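PDB 2UY1: cleavage stimulation factor 77 from Encephalitozoon cuniculi, which probably binds mRNA, as a nuclear helical-repeat protein of the Suppressor of forked family related to a pre-mRNA cleavage stimulation factor subunit. Local coordinates for residues A[242-247]-A[453-458]. Numbering follows the deposited sequence.
Sequences MSDGMF and IRDNSR
Asp-455 and Asp-244 make the polar half of this contact, joined by one hydrogen bond between the segments. The backbone N of Asp-244 donates to OD2 of Asp-455 over 3.0 Å with an N-H...O angle of 160°, a fairly straight bond, although the donor stands above the carboxylate plane, 47° out of it. The other oxygen is held within 453-458: OD1 of Asp-455 accepts from N of Ser-457 at 2.9 Å, nearly along the C-O bond, which closes an Asx turn. The hydroxyl OG of Ser-457 adds a second bond on the syn side of OD1. A chi1 of -171° swings the carboxylate of Asp-455 away from its own N, bringing OD2 to Asp-244 while OD1 stays within 453-458, and its two gripped oxygens restrict rotation of the carboxylate.

Close backbone approach accompanies this bond. CA of Gly-245 lies 3.9 Å from CA of Asp-455 and 3.6 Å from O of Arg-454. The buried N of Gly-245 has no hydrogen-bond partner in the model. OD2 of Asp-244 packs against CB of Ser-457 at 3.3 Å, leaving 4.4 Å between this oxygen and OD1 of Asp-455.

The apolar half centres on Ile-453. Its CG1 meets CG of Met-246 at 3.7 Å, the two side chains crossing at a slant, while CG2 faces the backbone N of Phe-247 at the start of helix 247-255. Leu-443 and Phe-446 of helix 434-446 also touch Ile-453, and the latter ring meets Phe-247 edge-to-face.

The loop after helix 434-446 is thus fastened to the inter-helix loop 242-247 by a carboxylate and an isoleucine. Two carboxylates this close would probably raise the proton affinity of one, an effect that the N-H donors around Asp-455 should partly offset.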
loop_
_atom_site.group_PDB
_atom_site.type_symbol
_atom_site.label_atom_id
_atom_site.label_comp_id
_atom_site.label_asym_id
_atom_site.label_seq_id
_atom_site.Cartn_x
_atom_site.Cartn_y
_atom_site.Cartn_z
ATOM N N MET A 242 -26.955 13.267 -14.320
ATOM C CA MET A 242 -26.128 14.437 -13.906
ATOM C C MET A 242 -24.620 14.260 -13.760
ATOM O O MET A 242 -23.868 15.246 -13.742
ATOM C CB MET A 242 -26.692 15.113 -12.640
ATOM C CG MET A 242 -28.099 15.594 -12.770
ATOM S SD MET A 242 -28.135 17.052 -13.834
ATOM C CE MET A 242 -29.056 16.466 -15.267
ATOM N N SER A 243 -24.181 13.036 -13.615
ATOM C CA SER A 243 -22.772 12.733 -13.444
ATOM C C SER A 243 -22.360 12.003 -14.685
ATOM O O SER A 243 -23.213 11.628 -15.507
ATOM C CB SER A 243 -22.497 11.905 -12.167
ATOM O OG SER A 243 -23.273 10.730 -12.085
ATOM N N ASP A 244 -21.064 11.833 -14.846
ATOM C CA ASP A 244 -20.484 11.355 -16.103
ATOM C C ASP A 244 -19.587 10.106 -15.958
ATOM O O ASP A 244 -18.681 9.876 -16.809
ATOM C CB ASP A 244 -19.677 12.490 -16.757
ATOM C CG ASP A 244 -19.442 12.256 -18.231
ATOM O OD1 ASP A 244 -20.198 11.403 -18.817
ATOM O OD2 ASP A 244 -18.521 12.914 -18.782
ATOM N N GLY A 245 -19.824 9.319 -14.913
ATOM C CA GLY A 245 -19.073 8.096 -14.695
ATOM C C GLY A 245 -19.961 6.867 -14.683
ATOM O O GLY A 245 -21.102 6.908 -15.143
ATOM N N MET A 246 -19.432 5.767 -14.156
ATOM C CA MET A 246 -20.102 4.475 -14.248
ATOM C C MET A 246 -20.326 3.870 -12.866
ATOM O O MET A 246 -20.712 2.708 -12.742
ATOM C CB MET A 246 -19.291 3.513 -15.118
ATOM C CG MET A 246 -18.353 2.609 -14.335
ATOM S SD MET A 246 -18.126 0.999 -15.114
ATOM C CE MET A 246 -17.436 1.481 -16.695
ATOM N N PHE A 247 -20.084 4.667 -11.831
ATOM C CA PHE A 247 -20.500 4.320 -10.496
ATOM C C PHE A 247 -22.021 4.184 -10.300
ATOM O O PHE A 247 -22.478 3.134 -9.883
ATOM C CB PHE A 247 -19.949 5.267 -9.415
ATOM C CG PHE A 247 -20.292 4.815 -8.005
ATOM C CD1 PHE A 247 -19.360 4.061 -7.247
ATOM C CD2 PHE A 247 -21.549 5.126 -7.424
ATOM C CE1 PHE A 247 -19.666 3.618 -5.945
ATOM C CE2 PHE A 247 -21.877 4.691 -6.124
ATOM C CZ PHE A 247 -20.917 3.951 -5.388
ATOM N N ILE A 453 -13.141 2.769 -11.798
ATOM C CA ILE A 453 -14.170 3.659 -12.332
ATOM C C ILE A 453 -13.631 5.115 -12.295
ATOM O O ILE A 453 -12.901 5.473 -11.374
ATOM C CB ILE A 453 -15.370 3.613 -11.382
ATOM C CG1 ILE A 453 -16.064 2.240 -11.431
ATOM C CG2 ILE A 453 -16.337 4.785 -11.609
ATOM C CD1 ILE A 453 -17.117 2.096 -10.325
ATOM N N ARG A 454 -13.995 5.938 -13.266
ATOM C CA ARG A 454 -13.852 7.383 -13.073
ATOM C C ARG A 454 -14.918 8.189 -13.840
ATOM O O ARG A 454 -15.448 7.766 -14.867
ATOM C CB ARG A 454 -12.501 7.826 -13.536
ATOM C CG ARG A 454 -12.418 7.937 -14.987
ATOM C CD ARG A 454 -10.965 7.956 -15.436
ATOM N NE ARG A 454 -10.021 8.562 -14.473
ATOM C CZ ARG A 454 -9.768 9.866 -14.320
ATOM N NH1 ARG A 454 -10.433 10.801 -15.023
ATOM N NH2 ARG A 454 -8.844 10.228 -13.430
ATOM N N ASP A 455 -15.162 9.377 -13.328
ATOM C CA ASP A 455 -15.944 10.365 -13.999
ATOM C C ASP A 455 -14.989 11.208 -14.828
ATOM O O ASP A 455 -14.142 11.928 -14.289
ATOM C CB ASP A 455 -16.646 11.197 -12.946
ATOM C CG ASP A 455 -17.632 12.103 -13.531
ATOM O OD1 ASP A 455 -17.290 12.739 -14.538
ATOM O OD2 ASP A 455 -18.729 12.199 -12.981
ATOM N N ASN A 456 -15.122 11.106 -16.140
ATOM C CA ASN A 456 -14.159 11.707 -17.047
ATOM C C ASN A 456 -14.376 13.185 -17.146
ATOM O O ASN A 456 -13.696 13.845 -17.911
ATOM C CB ASN A 456 -14.223 11.095 -18.450
ATOM C CG ASN A 456 -12.999 10.211 -18.762
ATOM O OD1 ASN A 456 -12.186 9.879 -17.722
ATOM N ND2 ASN A 456 -12.765 9.866 -19.942
ATOM N N SER A 457 -15.346 13.715 -16.432
ATOM C CA SER A 457 -15.617 15.134 -16.608
ATOM C C SER A 457 -15.280 15.947 -15.372
ATOM O O SER A 457 -15.313 17.166 -15.453
ATOM C CB SER A 457 -17.024 15.430 -17.171
ATOM O OG SER A 457 -18.005 15.456 -16.153
ATOM N N ARG A 458 -14.902 15.278 -14.281
ATOM C CA ARG A 458 -14.560 15.902 -13.017
ATOM C C ARG A 458 -13.079 15.925 -12.902
ATOM O O ARG A 458 -12.437 14.980 -13.351
ATOM C CB ARG A 458 -15.149 15.169 -11.834
ATOM C CG ARG A 458 -16.673 15.293 -11.758
ATOM C CD ARG A 458 -17.202 14.391 -10.725
ATOM N NE ARG A 458 -16.888 14.870 -9.398
ATOM C CZ ARG A 458 -17.073 14.173 -8.304
ATOM N NH1 ARG A 458 -17.603 12.943 -8.429
ATOM N NH2 ARG A 458 -16.668 14.659 -7.125
#